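Local coordinates for protein macrophomate synthase intermolecular Diels-Alderase (PDB 1IZC) that belongs to the HpcH/HpaI aldolase/citrate lyase family of TIM-barrel enzymes and binds a magnesium ion together with pyruvic acid, at residues R95-E107 with A118-E131. The protein carries 1 engineered substitution. Residues are numbered along the deposited sequence; the frame is centred on the assembly and turned at random.
Sequences RSLVIVRVPKHDE and AAGIVIPHVETVEE. With PYR (pyruvic acid), chain C.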
loop_
_atom_site.group_PDB
_atom_site.type_symbol
_atom_site.label_atom_id
_atom_site.label_comp_id
_atom_site.label_asym_id
_atom_site.label_seq_id
_atom_site.Cartn_x
_atom_site.Cartn_y
_atom_site.Cartn_z
ATOM N N ARG A 95 14.167 -2.583 23.650
ATOM C CA ARG A 95 13.550 -2.449 24.965
ATOM C C ARG A 95 12.095 -2.912 25.010
ATOM O O ARG A 95 11.618 -3.372 26.057
ATOM C CB ARG A 95 13.652 -1.001 25.450
ATOM C CG ARG A 95 12.980 -0.764 26.795
ATOM C CD ARG A 95 13.460 0.542 27.395
ATOM N NE ARG A 95 12.596 1.021 28.471
ATOM C CZ ARG A 95 12.803 2.165 29.113
ATOM N NH1 ARG A 95 13.844 2.926 28.782
ATOM N NH2 ARG A 95 11.969 2.557 30.063
ATOM N N SER A 96 11.391 -2.809 23.882
ATOM C CA SER A 96 9.986 -3.204 23.822
ATOM C C SER A 96 9.758 -4.582 23.231
ATOM O O SER A 96 9.901 -4.782 22.027
ATOM C CB SER A 96 9.183 -2.193 23.001
ATOM O OG SER A 96 9.409 -0.874 23.480
ATOM N N LEU A 97 9.383 -5.533 24.075
ATOM C CA LEU A 97 9.097 -6.875 23.582
ATOM C C LEU A 97 7.750 -6.819 22.860
ATOM O O LEU A 97 6.942 -5.927 23.120
ATOM C CB LEU A 97 9.028 -7.847 24.753
ATOM C CG LEU A 97 10.348 -7.885 25.521
ATOM C CD1 LEU A 97 10.213 -8.826 26.700
ATOM C CD2 LEU A 97 11.477 -8.326 24.581
ATOM N N VAL A 98 7.500 -7.765 21.960
ATOM C CA VAL A 98 6.242 -7.753 21.233
ATOM C C VAL A 98 5.380 -8.958 21.547
ATOM O O VAL A 98 5.842 -10.099 21.486
ATOM C CB VAL A 98 6.470 -7.709 19.697
ATOM C CG1 VAL A 98 5.129 -7.760 18.974
ATOM C CG2 VAL A 98 7.237 -6.460 19.318
ATOM N N ILE A 99 4.130 -8.689 21.910
ATOM C CA ILE A 99 3.152 -9.738 22.209
ATOM C C ILE A 99 2.062 -9.561 21.165
ATOM O O ILE A 99 1.635 -8.426 20.882
ATOM C CB ILE A 99 2.559 -9.561 23.618
ATOM C CG1 ILE A 99 3.674 -9.727 24.656
ATOM C CG2 ILE A 99 1.441 -10.584 23.856
ATOM C CD1 ILE A 99 3.301 -9.207 26.050
ATOM N N VAL A 100 1.608 -10.665 20.585
ATOM C CA VAL A 100 0.597 -10.572 19.555
ATOM C C VAL A 100 -0.585 -11.450 19.881
ATOM O O VAL A 100 -0.413 -12.628 20.199
ATOM C CB VAL A 100 1.147 -11.022 18.169
ATOM C CG1 VAL A 100 0.033 -10.942 17.118
ATOM C CG2 VAL A 100 2.313 -10.143 17.760
ATOM N N ARG A 101 -1.778 -10.866 19.862
ATOM C CA ARG A 101 -2.966 -11.686 20.059
ATOM C C ARG A 101 -3.405 -12.034 18.649
ATOM O O ARG A 101 -3.723 -11.156 17.841
ATOM C CB ARG A 101 -4.110 -10.965 20.757
ATOM C CG ARG A 101 -5.356 -11.826 20.591
ATOM C CD ARG A 101 -6.475 -11.419 21.428
ATOM N NE ARG A 101 -7.085 -10.167 21.003
ATOM C CZ ARG A 101 -8.061 -9.605 21.694
ATOM N NH1 ARG A 101 -8.487 -10.204 22.799
ATOM N NH2 ARG A 101 -8.596 -8.455 21.307
ATOM N N VAL A 102 -3.428 -13.323 18.356
ATOM C CA VAL A 102 -3.759 -13.793 17.033
ATOM C C VAL A 102 -5.172 -14.321 16.910
ATOM O O VAL A 102 -5.825 -14.588 17.907
ATOM C CB VAL A 102 -2.808 -14.944 16.625
ATOM C CG1 VAL A 102 -1.363 -14.460 16.638
ATOM C CG2 VAL A 102 -2.971 -16.123 17.596
ATOM N N PRO A 103 -5.674 -14.430 15.671
ATOM C CA PRO A 103 -7.026 -14.964 15.474
ATOM C C PRO A 103 -6.878 -16.423 15.934
ATOM O O PRO A 103 -5.854 -17.046 15.667
ATOM C CB PRO A 103 -7.223 -14.873 13.960
ATOM C CG PRO A 103 -6.297 -13.759 13.540
ATOM C CD PRO A 103 -5.082 -13.964 14.405
ATOM N N LYS A 104 -7.888 -16.985 16.591
ATOM C CA LYS A 104 -7.764 -18.346 17.102
ATOM C C LYS A 104 -7.385 -19.481 16.137
ATOM O O LYS A 104 -6.714 -20.443 16.545
ATOM C CB LYS A 104 -9.043 -18.733 17.846
ATOM C CG LYS A 104 -8.847 -19.983 18.695
ATOM C CD LYS A 104 -10.128 -20.368 19.394
ATOM C CE LYS A 104 -9.860 -21.297 20.565
ATOM N NZ LYS A 104 -11.186 -21.773 21.070
ATOM N N HIS A 105 -7.789 -19.398 14.873
ATOM C CA HIS A 105 -7.475 -20.478 13.934
ATOM C C HIS A 105 -6.662 -20.073 12.710
ATOM O O HIS A 105 -6.587 -20.825 11.742
ATOM C CB HIS A 105 -8.771 -21.145 13.449
ATOM C CG HIS A 105 -9.583 -21.752 14.548
ATOM N ND1 HIS A 105 -9.081 -22.717 15.394
ATOM C CD2 HIS A 105 -10.848 -21.509 14.962
ATOM C CE1 HIS A 105 -10.003 -23.040 16.285
ATOM N NE2 HIS A 105 -11.084 -22.321 16.045
ATOM N N ASP A 106 -6.020 -18.917 12.754
ATOM C CA ASP A 106 -5.279 -18.470 11.582
ATOM C C ASP A 106 -3.788 -18.779 11.647
ATOM O O ASP A 106 -3.029 -18.064 12.300
ATOM C CB ASP A 106 -5.485 -16.969 11.391
ATOM C CG ASP A 106 -5.077 -16.513 10.012
ATOM O OD1 ASP A 106 -5.956 -16.363 9.135
ATOM O OD2 ASP A 106 -3.871 -16.334 9.794
ATOM N N GLU A 107 -3.371 -19.840 10.956
ATOM C CA GLU A 107 -1.973 -20.249 10.965
ATOM C C GLU A 107 -1.029 -19.215 10.361
ATOM O O GLU A 107 0.107 -19.072 10.821
ATOM C CB GLU A 107 -1.807 -21.598 10.241
ATOM C CG GLU A 107 -2.589 -22.730 10.917
ATOM C CD GLU A 107 -2.230 -24.120 10.398
ATOM O OE1 GLU A 107 -1.602 -24.231 9.328
ATOM O OE2 GLU A 107 -2.593 -25.109 11.066
ATOM N N ALA A 118 7.858 -11.842 17.243
ATOM C CA ALA A 118 6.992 -11.713 18.417
ATOM C C ALA A 118 7.499 -12.638 19.517
ATOM O O ALA A 118 7.830 -13.792 19.248
ATOM C CB ALA A 118 5.547 -12.070 18.061
ATOM N N ALA A 119 7.538 -12.138 20.750
ATOM C CA ALA A 119 8.019 -12.938 21.888
ATOM C C ALA A 119 6.887 -13.594 22.670
ATOM O O ALA A 119 7.122 -14.476 23.488
ATOM C CB ALA A 119 8.855 -12.057 22.826
ATOM N N GLY A 120 5.662 -13.158 22.419
ATOM C CA GLY A 120 4.515 -13.721 23.113
ATOM C C GLY A 120 3.304 -13.809 22.199
ATOM O O GLY A 120 3.064 -12.928 21.363
ATOM N N ILE A 121 2.541 -14.884 22.348
ATOM C CA ILE A 121 1.336 -15.083 21.562
ATOM C C ILE A 121 0.173 -15.275 22.534
ATOM O O ILE A 121 0.233 -16.127 23.424
ATOM C CB ILE A 121 1.445 -16.341 20.666
ATOM C CG1 ILE A 121 2.600 -16.189 19.667
ATOM C CG2 ILE A 121 0.131 -16.601 19.954
ATOM C CD1 ILE A 121 2.398 -15.104 18.585
ATOM N N VAL A 122 -0.869 -14.465 22.370
ATOM C CA VAL A 122 -2.067 -14.581 23.192
ATOM C C VAL A 122 -3.114 -15.288 22.330
ATOM O O VAL A 122 -3.390 -14.884 21.193
ATOM C CB VAL A 122 -2.595 -13.194 23.641
ATOM C CG1 VAL A 122 -3.959 -13.359 24.336
ATOM C CG2 VAL A 122 -1.580 -12.537 24.581
ATOM N N ILE A 123 -3.686 -16.358 22.874
ATOM C CA ILE A 123 -4.669 -17.167 22.156
ATOM C C ILE A 123 -6.060 -16.831 22.663
ATOM O O ILE A 123 -6.375 -17.065 23.831
ATOM C CB ILE A 123 -4.426 -18.670 22.418
ATOM C CG1 ILE A 123 -2.988 -19.037 22.049
ATOM C CG2 ILE A 123 -5.436 -19.506 21.608
ATOM C CD1 ILE A 123 -2.541 -20.354 22.678
ATOM N N PRO A 124 -6.915 -16.270 21.796
ATOM C CA PRO A 124 -8.251 -15.944 22.291
ATOM C C PRO A 124 -9.213 -17.124 22.423
ATOM O O PRO A 124 -9.029 -18.180 21.815
ATOM C CB PRO A 124 -8.750 -14.901 21.288
ATOM C CG PRO A 124 -8.101 -15.311 19.997
ATOM C CD PRO A 124 -6.712 -15.822 20.405
ATOM N N HIS A 125 -10.220 -16.922 23.269
ATOM C CA HIS A 125 -11.295 -17.882 23.481
ATOM C C HIS A 125 -10.847 -19.299 23.804
ATOM O O HIS A 125 -11.420 -20.251 23.292
ATOM C CB HIS A 125 -12.183 -17.908 22.232
ATOM C CG HIS A 125 -12.424 -16.550 21.646
ATOM N ND1 HIS A 125 -13.225 -15.608 22.257
ATOM C CD2 HIS A 125 -11.887 -15.941 20.560
ATOM C CE1 HIS A 125 -13.164 -14.475 21.576
ATOM N NE2 HIS A 125 -12.359 -14.651 20.542
ATOM N N VAL A 126 -9.842 -19.443 24.657
ATOM C CA VAL A 126 -9.368 -20.784 25.004
ATOM C C VAL A 126 -10.351 -21.468 25.944
ATOM O O VAL A 126 -10.776 -20.883 26.939
ATOM C CB VAL A 126 -7.978 -20.721 25.667
ATOM C CG1 VAL A 126 -7.591 -22.099 26.219
ATOM C CG2 VAL A 126 -6.946 -20.310 24.637
ATOM N N GLU A 127 -10.708 -22.709 25.622
ATOM C CA GLU A 127 -11.641 -23.463 26.463
ATOM C C GLU A 127 -11.136 -24.861 26.814
ATOM O O GLU A 127 -11.658 -25.494 27.741
ATOM C CB GLU A 127 -13.008 -23.561 25.772
ATOM C CG GLU A 127 -13.627 -22.200 25.483
ATOM C CD GLU A 127 -15.023 -22.281 24.908
ATOM O OE1 GLU A 127 -15.327 -23.264 24.203
ATOM O OE2 GLU A 127 -15.809 -21.348 25.153
ATOM N N THR A 128 -10.129 -25.339 26.084
ATOM C CA THR A 128 -9.581 -26.674 26.330
ATOM C C THR A 128 -8.060 -26.721 26.268
ATOM O O THR A 128 -7.412 -25.899 25.613
ATOM C CB THR A 128 -10.107 -27.725 25.309
ATOM O OG1 THR A 128 -9.520 -27.487 24.022
ATOM C CG2 THR A 128 -11.621 -27.665 25.185
ATOM N N VAL A 129 -7.488 -27.709 26.945
ATOM C CA VAL A 129 -6.049 -27.866 26.934
ATOM C C VAL A 129 -5.621 -28.251 25.515
ATOM O O VAL A 129 -4.531 -27.889 25.068
ATOM C CB VAL A 129 -5.615 -28.954 27.952
ATOM C CG1 VAL A 129 -4.149 -29.257 27.787
ATOM C CG2 VAL A 129 -5.890 -28.475 29.371
ATOM N N GLU A 130 -6.482 -28.971 24.798
ATOM C CA GLU A 130 -6.158 -29.375 23.428
ATOM C C GLU A 130 -5.967 -28.168 22.511
ATOM O O GLU A 130 -5.092 -28.180 21.639
ATOM C CB GLU A 130 -7.255 -30.270 22.832
ATOM C CG GLU A 130 -7.375 -31.671 23.448
ATOM C CD GLU A 130 -7.970 -31.678 24.855
ATOM O OE1 GLU A 130 -8.673 -30.720 25.229
ATOM O OE2 GLU A 130 -7.748 -32.669 25.591
ATOM N N GLU A 131 -6.782 -27.135 22.687
ATOM C CA GLU A 131 -6.645 -25.946 21.836
ATOM C C GLU A 131 -5.283 -25.302 22.053
ATOM O O GLU A 131 -4.658 -24.811 21.113
ATOM C CB GLU A 131 -7.739 -24.918 22.146
ATOM C CG GLU A 131 -9.132 -25.419 21.817
ATOM C CD GLU A 131 -10.221 -24.470 22.256
ATOM O OE1 GLU A 131 -10.075 -23.828 23.313
ATOM O OE2 GLU A 131 -11.239 -24.378 21.540
HETATM C C PYR C . -12.303 -9.254 25.815
HETATM O O PYR C . -13.115 -9.945 25.170
HETATM O OXT PYR C . -12.601 -8.545 26.808
HETATM C CA PYR C . -10.896 -9.351 25.278
HETATM O O3 PYR C . -10.573 -10.038 24.295
HETATM C CB PYR C . -9.908 -8.559 26.029
#
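Val100 sits at the middle of a parallel ladder, its N hydrogen-bonded to Gly120 O (2.8 Å) and its O accepting from Val122 N. At the start of the ladder Val98 O is gripped twice, by Ala119 N and Gly120 N, and at its end Val102 N reaches Val122 O. The packing between the strands is tight on both faces. On one, Ile99 CG2, anti to its backbone N (CG1 at chi1 -64°), meets Val122 CG2 at 3.7 Å, and Trp68 of strand 66-70 touches both side chains. On the other, the side chains of Val102 and Ile121 cross at about a right angle, CG2 against CG2, over helix 129-139, while Val100 CG2 touches Ala118 CB. Strands 97-101 and 120-123, joined through helix 107-116, form one beta-alpha-beta unit of the eight-stranded TIM barrel. Arg101 ends its strand on the Ile99 face; its aliphatic chain passes Val122 and Pro124, then bends at chi3 (71°) and delivers NH1 to pyruvic acid O3 at 2.6 Å. Asp70 holds NH2 in a salt bridge and Gln183 accepts from NH1, which together help fix the guanidinium at the pocket. Beyond the strands buried Pro124 still packs against Val102 O, but the outer side, at Lys104, His125 and Glu131, is partly exposed and is joined by hydrogen bonds and a salt bridge. Here Lys104 stretches out past Pro124 O, and its NZ binds His125 O (2.7 Å) and, in a salt bridge, Glu131 OE2 (2.6 Å), approached from above the carboxylate plane. The other oxygen, Glu131 OE1, accepts from Glu127 N and Thr128 N; Thr128 OG1 in turn accepts from Glu131 N, completing a capping box.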